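PDB 4YZE: HTH-type transcriptional repressor NemR from Escherichia coli, which represses transcription of the nemRA-gloA operon by binding the NemR box, and takes part in the response to electrophiles and reactive chlorine species. Local coordinates for residues 12-23 with 57-65; 69-77 with 134-142. The protein carries 5 engineered substitutions. All blocks are in the same frame, centred on the assembly; numbering follows the deposited sequence.

Contact 1: 12-23 with 57-65. Engineered in segment 12-23: Ser-23 (natural residue Cys).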
ATOM      1  N   ARG A  12      20.207  -4.847  23.982  1.00 68.41           N
ATOM      2  CA  ARG A  12      20.123  -4.713  22.535  1.00 67.83           C
ATOM      3  C   ARG A  12      18.720  -5.025  22.002  1.00 58.56           C
ATOM      4  O   ARG A  12      18.158  -4.227  21.250  1.00 49.44           O
ATOM      5  CB  ARG A  12      21.152  -5.619  21.864  1.00 65.87           C
ATOM      6  CG  ARG A  12      21.666  -5.076  20.555  1.00 68.10           C
ATOM      7  CD  ARG A  12      22.611  -6.052  19.882  1.00 70.12           C
ATOM      8  NE  ARG A  12      22.856  -5.687  18.492  1.00 70.01           N
ATOM      9  CZ  ARG A  12      22.051  -6.018  17.485  1.00 71.28           C
ATOM     10  NH1 ARG A  12      20.944  -6.715  17.716  1.00 65.85           N
ATOM     11  NH2 ARG A  12      22.348  -5.652  16.242  1.00 68.26           N
ATOM     12  N   GLU A  13      18.157  -6.166  22.394  1.00 61.57           N
ATOM     13  CA  GLU A  13      16.801  -6.521  21.967  1.00 65.86           C
ATOM     14  C   GLU A  13      15.784  -5.514  22.499  1.00 61.89           C
ATOM     15  O   GLU A  13      14.817  -5.167  21.817  1.00 58.17           O
ATOM     16  CB  GLU A  13      16.421  -7.932  22.432  1.00 74.99           C
ATOM     17  CG  GLU A  13      17.074  -9.059  21.646  1.00 85.32           C
ATOM     18  CD  GLU A  13      16.541  -9.183  20.223  1.00 88.82           C
ATOM     19  OE1 GLU A  13      15.301  -9.178  20.043  1.00 91.49           O
ATOM     20  OE2 GLU A  13      17.365  -9.288  19.287  1.00 83.82           O
ATOM     21  N   HIS A  14      16.012  -5.040  23.719  1.00 60.38           N
ATOM     22  CA  HIS A  14      15.105  -4.075  24.320  1.00 55.27           C
ATOM     23  C   HIS A  14      15.016  -2.799  23.490  1.00 53.67           C
ATOM     24  O   HIS A  14      13.915  -2.320  23.224  1.00 55.83           O
ATOM     25  CB  HIS A  14      15.510  -3.745  25.752  1.00 55.06           C
ATOM     26  CG  HIS A  14      14.524  -2.877  26.461  1.00 64.89           C
ATOM     27  ND1 HIS A  14      13.157  -3.087  26.384  1.00 67.30           N
ATOM     28  CD2 HIS A  14      14.687  -1.790  27.247  1.00 65.80           C
ATOM     29  CE1 HIS A  14      12.533  -2.174  27.093  1.00 67.79           C
ATOM     30  NE2 HIS A  14      13.439  -1.369  27.633  1.00 67.30           N
ATOM     31  N   LEU A  15      16.165  -2.257  23.084  1.00 52.20           N
ATOM     32  CA  LEU A  15      16.186  -1.078  22.216  1.00 53.37           C
ATOM     33  C   LEU A  15      15.462  -1.348  20.885  1.00 51.85           C
ATOM     34  O   LEU A  15      14.637  -0.548  20.432  1.00 47.30           O
ATOM     35  CB  LEU A  15      17.626  -0.638  21.945  1.00 54.73           C
ATOM     36  CG  LEU A  15      18.380   0.089  23.064  1.00 58.14           C
ATOM     37  CD1 LEU A  15      19.864   0.172  22.755  1.00 50.07           C
ATOM     38  CD2 LEU A  15      17.813   1.481  23.299  1.00 50.11           C
ATOM     39  N   LEU A  16      15.770  -2.479  20.262  1.00 47.93           N
ATOM     40  CA  LEU A  16      15.168  -2.810  18.975  1.00 49.51           C
ATOM     41  C   LEU A  16      13.649  -2.909  19.099  1.00 50.06           C
ATOM     42  O   LEU A  16      12.918  -2.340  18.287  1.00 43.56           O
ATOM     43  CB  LEU A  16      15.768  -4.099  18.422  1.00 53.11           C
ATOM     44  CG  LEU A  16      17.254  -3.970  18.074  1.00 55.82           C
ATOM     45  CD1 LEU A  16      17.873  -5.333  17.790  1.00 52.81           C
ATOM     46  CD2 LEU A  16      17.465  -3.027  16.879  1.00 43.94           C
ATOM     47  N   ALA A  17      13.189  -3.583  20.152  1.00 55.25           N
ATOM     48  CA  ALA A  17      11.756  -3.782  20.389  1.00 59.97           C
ATOM     49  C   ALA A  17      11.039  -2.457  20.597  1.00 59.79           C
ATOM     50  O   ALA A  17       9.985  -2.205  20.003  1.00 56.85           O
ATOM     51  CB  ALA A  17      11.532  -4.701  21.582  1.00 53.60           C
ATOM     52  N   THR A  18      11.616  -1.620  21.454  1.00 54.97           N
ATOM     53  CA  THR A  18      11.069  -0.294  21.718  1.00 52.30           C
ATOM     54  C   THR A  18      11.000   0.505  20.420  1.00 52.00           C
ATOM     55  O   THR A  18       9.976   1.122  20.123  1.00 53.68           O
ATOM     56  CB  THR A  18      11.932   0.466  22.721  1.00 53.93           C
ATOM     57  OG1 THR A  18      12.208  -0.378  23.847  1.00 57.08           O
ATOM     58  CG2 THR A  18      11.221   1.729  23.186  1.00 49.94           C
ATOM     59  N   GLY A  19      12.088   0.478  19.648  1.00 45.38           N
ATOM     60  CA  GLY A  19      12.145   1.187  18.382  1.00 48.12           C
ATOM     61  C   GLY A  19      11.059   0.744  17.421  1.00 51.04           C
ATOM     62  O   GLY A  19      10.481   1.567  16.708  1.00 50.61           O
ATOM     63  N   GLU A  20      10.778  -0.555  17.401  1.00 51.24           N
ATOM     64  CA  GLU A  20       9.737  -1.069  16.514  1.00 58.06           C
ATOM     65  C   GLU A  20       8.367  -0.527  16.924  1.00 56.53           C
ATOM     66  O   GLU A  20       7.641   0.006  16.083  1.00 52.27           O
ATOM     67  CB  GLU A  20       9.752  -2.602  16.453  1.00 58.41           C
ATOM     68  CG  GLU A  20       8.635  -3.195  15.584  1.00 63.59           C
ATOM     69  CD  GLU A  20       8.864  -4.644  15.210  1.00 69.10           C
ATOM     70  OE1 GLU A  20       7.934  -5.252  14.639  1.00 80.06           O
ATOM     71  OE2 GLU A  20       9.970  -5.174  15.466  1.00 66.47           O
ATOM     72  N   GLN A  21       8.035  -0.631  18.211  1.00 60.25           N
ATOM     73  CA  GLN A  21       6.762  -0.116  18.718  1.00 60.12           C
ATOM     74  C   GLN A  21       6.568   1.362  18.364  1.00 66.40           C
ATOM     75  O   GLN A  21       5.502   1.757  17.886  1.00 69.09           O
ATOM     76  CB  GLN A  21       6.645  -0.326  20.236  1.00 55.71           C
ATOM     77  N   LEU A  22       7.607   2.168  18.582  1.00 63.51           N
ATOM     78  CA  LEU A  22       7.540   3.607  18.314  1.00 55.89           C
ATOM     79  C   LEU A  22       7.455   3.949  16.821  1.00 56.01           C
ATOM     80  O   LEU A  22       6.681   4.831  16.434  1.00 61.77           O
ATOM     81  CB  LEU A  22       8.734   4.331  18.949  1.00 50.68           C
ATOM     82  CG  LEU A  22       8.730   4.528  20.461  1.00 55.68           C
ATOM     83  CD1 LEU A  22      10.073   5.108  20.909  1.00 54.55           C
ATOM     84  CD2 LEU A  22       7.586   5.448  20.866  1.00 52.65           C
ATOM     85  N   SER A  23       8.267   3.276  15.999  1.00 50.20           N
ATOM     86  CA  SER A  23       8.216   3.430  14.545  1.00 53.95           C
ATOM     87  C   SER A  23       6.814   3.122  14.043  1.00 59.08           C
ATOM     88  O   SER A  23       6.277   3.825  13.183  1.00 55.63           O
ATOM     89  CB  SER A  23       9.200   2.475  13.860  1.00 50.54           C
ATOM     90  OG  SER A  23      10.543   2.882  14.038  1.00 58.82           O
ATOM     91  N   PHE A  57      20.630   1.585  13.649  1.00 50.34           N
ATOM     92  CA  PHE A  57      19.604   1.007  14.483  1.00 45.10           C
ATOM     93  C   PHE A  57      18.365   0.563  13.687  1.00 45.17           C
ATOM     94  O   PHE A  57      17.817  -0.531  13.913  1.00 43.51           O
ATOM     95  CB  PHE A  57      19.206   2.029  15.542  1.00 49.10           C
ATOM     96  CG  PHE A  57      18.026   1.620  16.335  1.00 45.14           C
ATOM     97  CD1 PHE A  57      18.173   0.759  17.412  1.00 48.48           C
ATOM     98  CD2 PHE A  57      16.768   2.085  16.009  1.00 44.52           C
ATOM     99  CE1 PHE A  57      17.080   0.374  18.162  1.00 47.70           C
ATOM    100  CE2 PHE A  57      15.667   1.704  16.745  1.00 54.87           C
ATOM    101  CZ  PHE A  57      15.823   0.846  17.826  1.00 53.25           C
ATOM    102  N   GLY A  58      17.914   1.424  12.774  1.00 45.16           N
ATOM    103  CA  GLY A  58      16.783   1.104  11.922  1.00 46.86           C
ATOM    104  C   GLY A  58      16.997  -0.151  11.085  1.00 42.85           C
ATOM    105  O   GLY A  58      16.083  -0.955  10.942  1.00 42.00           O
ATOM    106  N   VAL A  59      18.198  -0.312  10.528  1.00 41.96           N
ATOM    107  CA  VAL A  59      18.510  -1.500   9.735  1.00 42.94           C
ATOM    108  C   VAL A  59      18.407  -2.752  10.606  1.00 47.89           C
ATOM    109  O   VAL A  59      17.752  -3.729  10.225  1.00 45.47           O
ATOM    110  CB  VAL A  59      19.910  -1.446   9.121  1.00 46.04           C
ATOM    111  CG1 VAL A  59      20.118  -2.645   8.179  1.00 47.43           C
ATOM    112  CG2 VAL A  59      20.100  -0.153   8.358  1.00 53.82           C
ATOM    113  N   ALA A  60      19.057  -2.711  11.770  1.00 48.64           N
ATOM    114  CA  ALA A  60      18.988  -3.796  12.736  1.00 42.40           C
ATOM    115  C   ALA A  60      17.541  -4.063  13.163  1.00 44.02           C
ATOM    116  O   ALA A  60      17.122  -5.231  13.268  1.00 41.44           O
ATOM    117  CB  ALA A  60      19.862  -3.488  13.945  1.00 43.78           C
ATOM    118  N   MET A  61      16.786  -2.989  13.401  1.00 41.12           N
ATOM    119  CA  MET A  61      15.374  -3.105  13.756  1.00 40.44           C
ATOM    120  C   MET A  61      14.600  -3.854  12.675  1.00 43.28           C
ATOM    121  O   MET A  61      13.885  -4.818  12.963  1.00 42.91           O
ATOM    122  CB  MET A  61      14.756  -1.725  13.949  1.00 49.38           C
ATOM    123  CG  MET A  61      13.257  -1.742  14.269  1.00 51.39           C
ATOM    124  SD  MET A  61      12.560  -0.063  14.431  1.00 63.16           S
ATOM    125  CE  MET A  61      12.430   0.395  12.686  1.00 55.50           C
ATOM    126  N   LEU A  62      14.754  -3.417  11.429  1.00 39.77           N
ATOM    127  CA  LEU A  62      14.005  -4.027  10.338  1.00 37.53           C
ATOM    128  C   LEU A  62      14.420  -5.478  10.179  1.00 45.00           C
ATOM    129  O   LEU A  62      13.563  -6.350  10.013  1.00 49.19           O
ATOM    130  CB  LEU A  62      14.219  -3.267   9.030  1.00 36.85           C
ATOM    131  CG  LEU A  62      13.515  -1.920   8.901  1.00 47.76           C
ATOM    132  CD1 LEU A  62      13.813  -1.279   7.553  1.00 41.69           C
ATOM    133  CD2 LEU A  62      12.036  -2.110   9.055  1.00 51.49           C
ATOM    134  N   GLU A  63      15.727  -5.734  10.231  1.00 41.51           N
ATOM    135  CA  GLU A  63      16.240  -7.091  10.029  1.00 47.56           C
ATOM    136  C   GLU A  63      15.676  -7.999  11.101  1.00 44.90           C
ATOM    137  O   GLU A  63      15.287  -9.124  10.817  1.00 48.53           O
ATOM    138  CB  GLU A  63      17.775  -7.118  10.030  1.00 50.86           C
ATOM    139  CG  GLU A  63      18.396  -6.582   8.745  1.00 54.42           C
ATOM    140  CD  GLU A  63      19.898  -6.372   8.854  1.00 58.31           C
ATOM    141  OE1 GLU A  63      20.450  -6.566   9.957  1.00 59.58           O
ATOM    142  OE2 GLU A  63      20.525  -6.009   7.833  1.00 58.59           O
ATOM    143  N   ARG A  64      15.603  -7.492  12.329  1.00 39.95           N
ATOM    144  CA  ARG A  64      15.004  -8.242  13.416  1.00 43.44           C
ATOM    145  C   ARG A  64      13.543  -8.517  13.087  1.00 50.56           C
ATOM    146  O   ARG A  64      13.099  -9.661  13.117  1.00 55.10           O
ATOM    147  CB  ARG A  64      15.124  -7.479  14.745  1.00 45.94           C
ATOM    148  CG  ARG A  64      14.294  -8.073  15.882  1.00 47.51           C
ATOM    149  CD  ARG A  64      14.683  -7.474  17.237  1.00 49.28           C
ATOM    150  NE  ARG A  64      13.924  -8.035  18.356  1.00 45.53           N
ATOM    151  CZ  ARG A  64      12.705  -7.632  18.708  1.00 52.26           C
ATOM    152  NH1 ARG A  64      12.091  -6.675  18.018  1.00 52.80           N
ATOM    153  NH2 ARG A  64      12.086  -8.190  19.741  1.00 51.66           N
ATOM    154  N   HIS A  65      12.807  -7.466  12.750  1.00 51.12           N
ATOM    155  CA  HIS A  65      11.394  -7.590  12.432  1.00 46.77           C
ATOM    156  C   HIS A  65      11.115  -8.586  11.296  1.00 45.15           C
ATOM    157  O   HIS A  65      10.198  -9.395  11.392  1.00 40.80           O
ATOM    158  CB  HIS A  65      10.831  -6.228  12.052  1.00 43.36           C
ATOM    159  CG  HIS A  65       9.478  -6.293  11.424  1.00 44.02           C
ATOM    160  ND1 HIS A  65       8.316  -6.274  12.162  1.00 50.81           N
ATOM    161  CD2 HIS A  65       9.098  -6.372  10.127  1.00 38.66           C
ATOM    162  CE1 HIS A  65       7.277  -6.339  11.349  1.00 50.03           C
ATOM    163  NE2 HIS A  65       7.725  -6.396  10.109  1.00 45.07           N
TER
HETATM  164  O   HOH W   1      12.664  -5.190  15.424  1.00 51.06           O
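Arg-64 and Glu-13 make the main charged pair where helix 10-26 crosses helix 54-79 nearly at right angles, the two short axes 9.4 Å apart. With CG anti to the backbone N (chi1 169°) and the chain extended out to NE, Arg-64 runs over Leu-16 among Glu-13, Leu-16, Ala-17 and Glu-20, a knob in their hole. Arg-64 NE donates to Glu-13 OE1, very short at 2.5 Å, with carboxylate and guanidinium planes 51° apart. Farther out, the salt bridge from Arg-64 NH1 to Glu-20 OE2 is long, 3.6 Å, and a water in the guanidinium plane bridges the two, accepting from NH1 and donating to Glu-20 OE2 and to the backbone O of Met-61. The other oxygen of that carboxylate, Glu-20 OE1, takes a hydrogen bond from His-65 ND1 at 2.7 Å, met from above the carboxylate plane.

Beneath the charges lies the apolar layer. Leu-16 is a knob among Phe-57, Ala-60, Met-61 and Arg-64; its CD2 lies 3.7 Å from CE1 of Phe-57 and 3.8 Å from CB of Ala-60. The Phe-57 ring turns its edge to helix 10-26, CZ lying 3.7 Å from CA of Gly-19, where a CB would collide with the ring; Phe-51 packs edge-to-face on Phe-57. Met-61 fits in return among Leu-16, Gly-19, Glu-20 and Ser-23. Its bend at chi3 (77°) brings CE to 3.4 Å from OG of Ser-23, an engineered residue replacing the cysteine of a transient interchain disulfide.

Glu-20 thus links Arg-64 and His-65, and the two glutamates probably offset the arginine's charge. His-65 lies close to the chlorine-sensing Cys-108, consistent with a polar link between the DNA-binding region and the sensor's surroundings.

Contact 2: 69-77 with 134-142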
ATOM      1  N   TYR A  69       9.192 -12.374  11.334  1.00 51.53           N
ATOM      2  CA  TYR A  69       8.013 -12.521  10.475  1.00 50.79           C
ATOM      3  C   TYR A  69       8.218 -13.627   9.443  1.00 46.62           C
ATOM      4  O   TYR A  69       7.289 -14.361   9.106  1.00 44.55           O
ATOM      5  CB  TYR A  69       7.699 -11.208   9.750  1.00 44.92           C
ATOM      6  CG  TYR A  69       6.400 -11.228   8.961  1.00 46.23           C
ATOM      7  CD1 TYR A  69       5.173 -11.020   9.589  1.00 57.13           C
ATOM      8  CD2 TYR A  69       6.394 -11.458   7.597  1.00 49.75           C
ATOM      9  CE1 TYR A  69       3.981 -11.043   8.869  1.00 51.17           C
ATOM     10  CE2 TYR A  69       5.205 -11.487   6.871  1.00 42.84           C
ATOM     11  CZ  TYR A  69       4.013 -11.278   7.507  1.00 48.50           C
ATOM     12  OH  TYR A  69       2.850 -11.296   6.776  1.00 54.28           O
ATOM     13  N   HIS A  70       9.437 -13.720   8.929  1.00 44.72           N
ATOM     14  CA  HIS A  70       9.767 -14.742   7.945  1.00 51.88           C
ATOM     15  C   HIS A  70       9.599 -16.130   8.573  1.00 53.20           C
ATOM     16  O   HIS A  70       9.120 -17.057   7.919  1.00 46.03           O
ATOM     17  CB  HIS A  70      11.192 -14.538   7.426  1.00 49.88           C
ATOM     18  CG  HIS A  70      11.585 -15.479   6.327  1.00 61.98           C
ATOM     19  ND1 HIS A  70      11.348 -15.213   4.994  1.00 59.97           N
ATOM     20  CD2 HIS A  70      12.218 -16.678   6.364  1.00 62.34           C
ATOM     21  CE1 HIS A  70      11.818 -16.205   4.258  1.00 60.13           C
ATOM     22  NE2 HIS A  70      12.346 -17.110   5.067  1.00 59.03           N
ATOM     23  N   GLN A  71       9.973 -16.248   9.846  1.00 50.83           N
ATOM     24  CA  GLN A  71       9.909 -17.520  10.559  1.00 57.10           C
ATOM     25  C   GLN A  71       8.452 -17.895  10.825  1.00 54.51           C
ATOM     26  O   GLN A  71       8.033 -19.013  10.511  1.00 50.71           O
ATOM     27  CB  GLN A  71      10.709 -17.450  11.869  1.00 60.23           C
ATOM     28  CG  GLN A  71      11.068 -18.806  12.481  1.00 69.90           C
ATOM     29  CD  GLN A  71      11.957 -19.658  11.576  1.00 78.51           C
ATOM     30  OE1 GLN A  71      11.475 -20.547  10.870  1.00 77.24           O
ATOM     31  NE2 GLN A  71      13.263 -19.390  11.596  1.00 81.48           N
ATOM     32  N   ARG A  72       7.680 -16.960  11.386  1.00 46.71           N
ATOM     33  CA  ARG A  72       6.247 -17.194  11.574  1.00 51.89           C
ATOM     34  C   ARG A  72       5.586 -17.674  10.277  1.00 47.39           C
ATOM     35  O   ARG A  72       4.887 -18.689  10.263  1.00 51.79           O
ATOM     36  CB  ARG A  72       5.539 -15.931  12.057  1.00 57.08           C
ATOM     37  CG  ARG A  72       5.626 -15.677  13.547  1.00 66.34           C
ATOM     38  CD  ARG A  72       4.599 -14.626  13.976  1.00 73.21           C
ATOM     39  NE  ARG A  72       4.835 -13.328  13.343  1.00 75.38           N
ATOM     40  CZ  ARG A  72       5.769 -12.463  13.741  1.00 70.54           C
ATOM     41  NH1 ARG A  72       6.566 -12.761  14.761  1.00 68.31           N
ATOM     42  NH2 ARG A  72       5.913 -11.301  13.119  1.00 62.85           N
ATOM     43  N   LEU A  73       5.823 -16.942   9.193  1.00 39.04           N
ATOM     44  CA  LEU A  73       5.259 -17.265   7.887  1.00 41.55           C
ATOM     45  C   LEU A  73       5.728 -18.647   7.403  1.00 47.22           C
ATOM     46  O   LEU A  73       4.949 -19.384   6.810  1.00 47.49           O
ATOM     47  CB  LEU A  73       5.657 -16.197   6.869  1.00 46.13           C
ATOM     48  CG  LEU A  73       4.673 -15.812   5.755  1.00 52.68           C
ATOM     49  CD1 LEU A  73       5.391 -15.582   4.438  1.00 47.64           C
ATOM     50  CD2 LEU A  73       3.523 -16.799   5.586  1.00 42.85           C
ATOM     51  N   THR A  74       6.993 -18.985   7.657  1.00 44.28           N
ATOM     52  CA  THR A  74       7.527 -20.291   7.279  1.00 51.44           C
ATOM     53  C   THR A  74       6.767 -21.409   7.989  1.00 54.93           C
ATOM     54  O   THR A  74       6.362 -22.386   7.362  1.00 51.03           O
ATOM     55  CB  THR A  74       9.024 -20.438   7.608  1.00 55.69           C
ATOM     56  OG1 THR A  74       9.777 -19.431   6.924  1.00 55.32           O
ATOM     57  CG2 THR A  74       9.524 -21.815   7.161  1.00 60.69           C
ATOM     58  N   GLU A  75       6.575 -21.259   9.296  1.00 57.43           N
ATOM     59  CA  GLU A  75       5.848 -22.250  10.075  1.00 65.37           C
ATOM     60  C   GLU A  75       4.417 -22.385   9.572  1.00 66.20           C
ATOM     61  O   GLU A  75       3.871 -23.488   9.522  1.00 49.54           O
ATOM     62  CB  GLU A  75       5.871 -21.877  11.558  1.00 70.61           C
ATOM     63  CG  GLU A  75       7.282 -21.705  12.110  1.00 80.85           C
ATOM     64  CD  GLU A  75       7.312 -21.334  13.583  1.00 90.76           C
ATOM     65  OE1 GLU A  75       7.168 -20.132  13.906  1.00 90.07           O
ATOM     66  OE2 GLU A  75       7.492 -22.251  14.416  1.00 98.04           O
ATOM     67  N   LEU A  76       3.814 -21.261   9.192  1.00 58.41           N
ATOM     68  CA  LEU A  76       2.441 -21.268   8.697  1.00 59.06           C
ATOM     69  C   LEU A  76       2.346 -22.049   7.386  1.00 56.80           C
ATOM     70  O   LEU A  76       1.460 -22.882   7.218  1.00 59.66           O
ATOM     71  CB  LEU A  76       1.952 -19.834   8.480  1.00 62.97           C
ATOM     72  CG  LEU A  76       0.473 -19.460   8.617  1.00 70.10           C
ATOM     73  CD1 LEU A  76       0.141 -18.312   7.679  1.00 66.91           C
ATOM     74  CD2 LEU A  76      -0.475 -20.634   8.379  1.00 76.93           C
ATOM     75  N   LEU A  77       3.269 -21.785   6.466  1.00 53.89           N
ATOM     76  CA  LEU A  77       3.182 -22.349   5.123  1.00 55.52           C
ATOM     77  C   LEU A  77       3.795 -23.741   4.975  1.00 60.06           C
ATOM     78  O   LEU A  77       3.335 -24.533   4.149  1.00 56.31           O
ATOM     79  CB  LEU A  77       3.815 -21.396   4.111  1.00 45.03           C
ATOM     80  CG  LEU A  77       3.107 -20.052   4.016  1.00 43.89           C
ATOM     81  CD1 LEU A  77       3.787 -19.192   2.976  1.00 39.56           C
ATOM     82  CD2 LEU A  77       1.620 -20.241   3.699  1.00 37.71           C
ATOM     83  N   GLY A 134      11.578 -12.026   0.784  1.00 36.53           N
ATOM     84  CA  GLY A 134      11.423 -13.198   1.630  1.00 36.74           C
ATOM     85  C   GLY A 134       9.979 -13.690   1.710  1.00 43.94           C
ATOM     86  O   GLY A 134       9.724 -14.897   1.634  1.00 42.81           O
ATOM     87  N   VAL A 135       9.022 -12.777   1.866  1.00 37.09           N
ATOM     88  CA  VAL A 135       7.625 -13.209   1.986  1.00 33.97           C
ATOM     89  C   VAL A 135       7.164 -13.815   0.665  1.00 45.15           C
ATOM     90  O   VAL A 135       6.530 -14.865   0.627  1.00 41.82           O
ATOM     91  CB  VAL A 135       6.680 -12.049   2.360  1.00 37.74           C
ATOM     92  CG1 VAL A 135       5.195 -12.486   2.275  1.00 33.01           C
ATOM     93  CG2 VAL A 135       7.002 -11.488   3.766  1.00 36.86           C
ATOM     94  N   ILE A 136       7.493 -13.126  -0.416  1.00 33.53           N
ATOM     95  CA  ILE A 136       7.086 -13.523  -1.739  1.00 40.71           C
ATOM     96  C   ILE A 136       7.644 -14.906  -2.062  1.00 44.50           C
ATOM     97  O   ILE A 136       6.935 -15.759  -2.587  1.00 34.89           O
ATOM     98  CB  ILE A 136       7.551 -12.492  -2.776  1.00 39.49           C
ATOM     99  CG1 ILE A 136       6.737 -11.195  -2.602  1.00 40.17           C
ATOM    100  CG2 ILE A 136       7.400 -13.054  -4.180  1.00 33.99           C
ATOM    101  CD1 ILE A 136       7.326  -9.980  -3.319  1.00 33.75           C
ATOM    102  N   ALA A 137       8.904 -15.137  -1.715  1.00 35.16           N
ATOM    103  CA  ALA A 137       9.532 -16.422  -2.017  1.00 50.49           C
ATOM    104  C   ALA A 137       8.879 -17.550  -1.210  1.00 45.03           C
ATOM    105  O   ALA A 137       8.743 -18.652  -1.711  1.00 37.44           O
ATOM    106  CB  ALA A 137      11.058 -16.372  -1.800  1.00 37.76           C
ATOM    107  N   LEU A 138       8.439 -17.276   0.016  1.00 37.55           N
ATOM    108  CA  LEU A 138       7.733 -18.302   0.781  1.00 42.27           C
ATOM    109  C   LEU A 138       6.372 -18.658   0.154  1.00 44.96           C
ATOM    110  O   LEU A 138       6.013 -19.847   0.053  1.00 41.98           O
ATOM    111  CB  LEU A 138       7.567 -17.884   2.239  1.00 44.55           C
ATOM    112  CG  LEU A 138       8.832 -17.976   3.095  1.00 50.44           C
ATOM    113  CD1 LEU A 138       8.611 -17.318   4.450  1.00 43.97           C
ATOM    114  CD2 LEU A 138       9.269 -19.437   3.259  1.00 48.95           C
ATOM    115  N   LEU A 139       5.630 -17.631  -0.259  1.00 38.21           N
ATOM    116  CA  LEU A 139       4.331 -17.814  -0.905  1.00 36.86           C
ATOM    117  C   LEU A 139       4.491 -18.574  -2.222  1.00 35.14           C
ATOM    118  O   LEU A 139       3.671 -19.432  -2.562  1.00 36.75           O
ATOM    119  CB  LEU A 139       3.665 -16.459  -1.157  1.00 35.76           C
ATOM    120  CG  LEU A 139       3.216 -15.674   0.077  1.00 38.03           C
ATOM    121  CD1 LEU A 139       2.839 -14.238  -0.289  1.00 35.84           C
ATOM    122  CD2 LEU A 139       2.057 -16.363   0.768  1.00 39.12           C
ATOM    123  N   SER A 140       5.553 -18.250  -2.949  1.00 35.31           N
ATOM    124  CA  SER A 140       5.871 -18.887  -4.221  1.00 36.23           C
ATOM    125  C   SER A 140       6.148 -20.371  -4.044  1.00 49.13           C
ATOM    126  O   SER A 140       5.660 -21.192  -4.828  1.00 38.61           O
ATOM    127  CB  SER A 140       7.095 -18.232  -4.848  1.00 36.53           C
ATOM    128  OG  SER A 140       7.269 -18.690  -6.166  1.00 42.28           O
ATOM    129  N   GLN A 141       6.929 -20.714  -3.021  1.00 42.87           N
ATOM    130  CA  GLN A 141       7.250 -22.113  -2.770  1.00 46.86           C
ATOM    131  C   GLN A 141       5.976 -22.890  -2.401  1.00 48.59           C
ATOM    132  O   GLN A 141       5.780 -24.032  -2.852  1.00 46.39           O
ATOM    133  CB  GLN A 141       8.321 -22.234  -1.683  1.00 51.24           C
ATOM    134  CG  GLN A 141       8.878 -23.641  -1.516  1.00 59.74           C
ATOM    135  CD  GLN A 141       9.490 -24.205  -2.805  1.00 76.10           C
ATOM    136  OE1 GLN A 141      10.545 -23.744  -3.256  1.00 84.24           O
ATOM    137  NE2 GLN A 141       8.827 -25.208  -3.404  1.00 69.61           N
ATOM    138  N   ALA A 142       5.102 -22.255  -1.611  1.00 45.59           N
ATOM    139  CA  ALA A 142       3.829 -22.873  -1.215  1.00 41.20           C
ATOM    140  C   ALA A 142       2.967 -23.162  -2.432  1.00 41.94           C
ATOM    141  O   ALA A 142       2.345 -24.228  -2.523  1.00 41.29           O
ATOM    142  CB  ALA A 142       3.061 -21.976  -0.231  1.00 39.87           C
TER
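Leu-138 is the knob of this contact, set among His-70, Leu-73, Thr-74 and Leu-77 where helices 54-79 and 122-148 run side by side, their short axes 10.1 Å apart and 7° from parallel. Its CD1 sits over one face of the His-70 ring, 3.6 Å from the centroid and 21° off the normal, a CH-pi contact. The same methyl meets CD1 of Leu-73 at 3.7 Å and lies beside OG1 of Thr-74, which bonds back to the carbonyl of His-70. Leu-77 extends CD1 to 3.7 Å from the backbone O of Leu-138, and this methyl lies 4.0 Å from CD2 of Leu-139 and touches Ala-142. The His-70 ring stands on the carbonyl side of its backbone, CG turned away from N (chi1 -175°), and its edge meets the backbone O of Gly-134. Replacing the ring by an alanine's methyl is likely to leave Leu-138 CD1 without its aromatic partner and open a gap beside Gly-134.

At the earlier end, CG2 of Val-135 meets the Tyr-69 ring at its edge, 3.6 Å from CE2, with Tyr-91 of helix 84-97 packed against both. Such apolar packing is characteristic of the helical regulatory core of TetR-family repressors.

Both contacts draw on helix 54-79, the long helix that runs from the DNA-binding region into the regulatory core. Contact 1 uses its earlier turns against helix 10-26, and contact 2 its later turns against helix 122-148; the two centres are 21 Å apart. Both segments of contact 1 precede those of contact 2 in the sequence, and the contacts do not touch beyond adjoining there. One crossing is nearly perpendicular and the other nearly parallel. Cys-108 has His-65 of contact 1 and Tyr-69 of contact 2 each about 6 Å away between side chains, consistent with this helix relaying changes at the sensor toward the DNA-binding region.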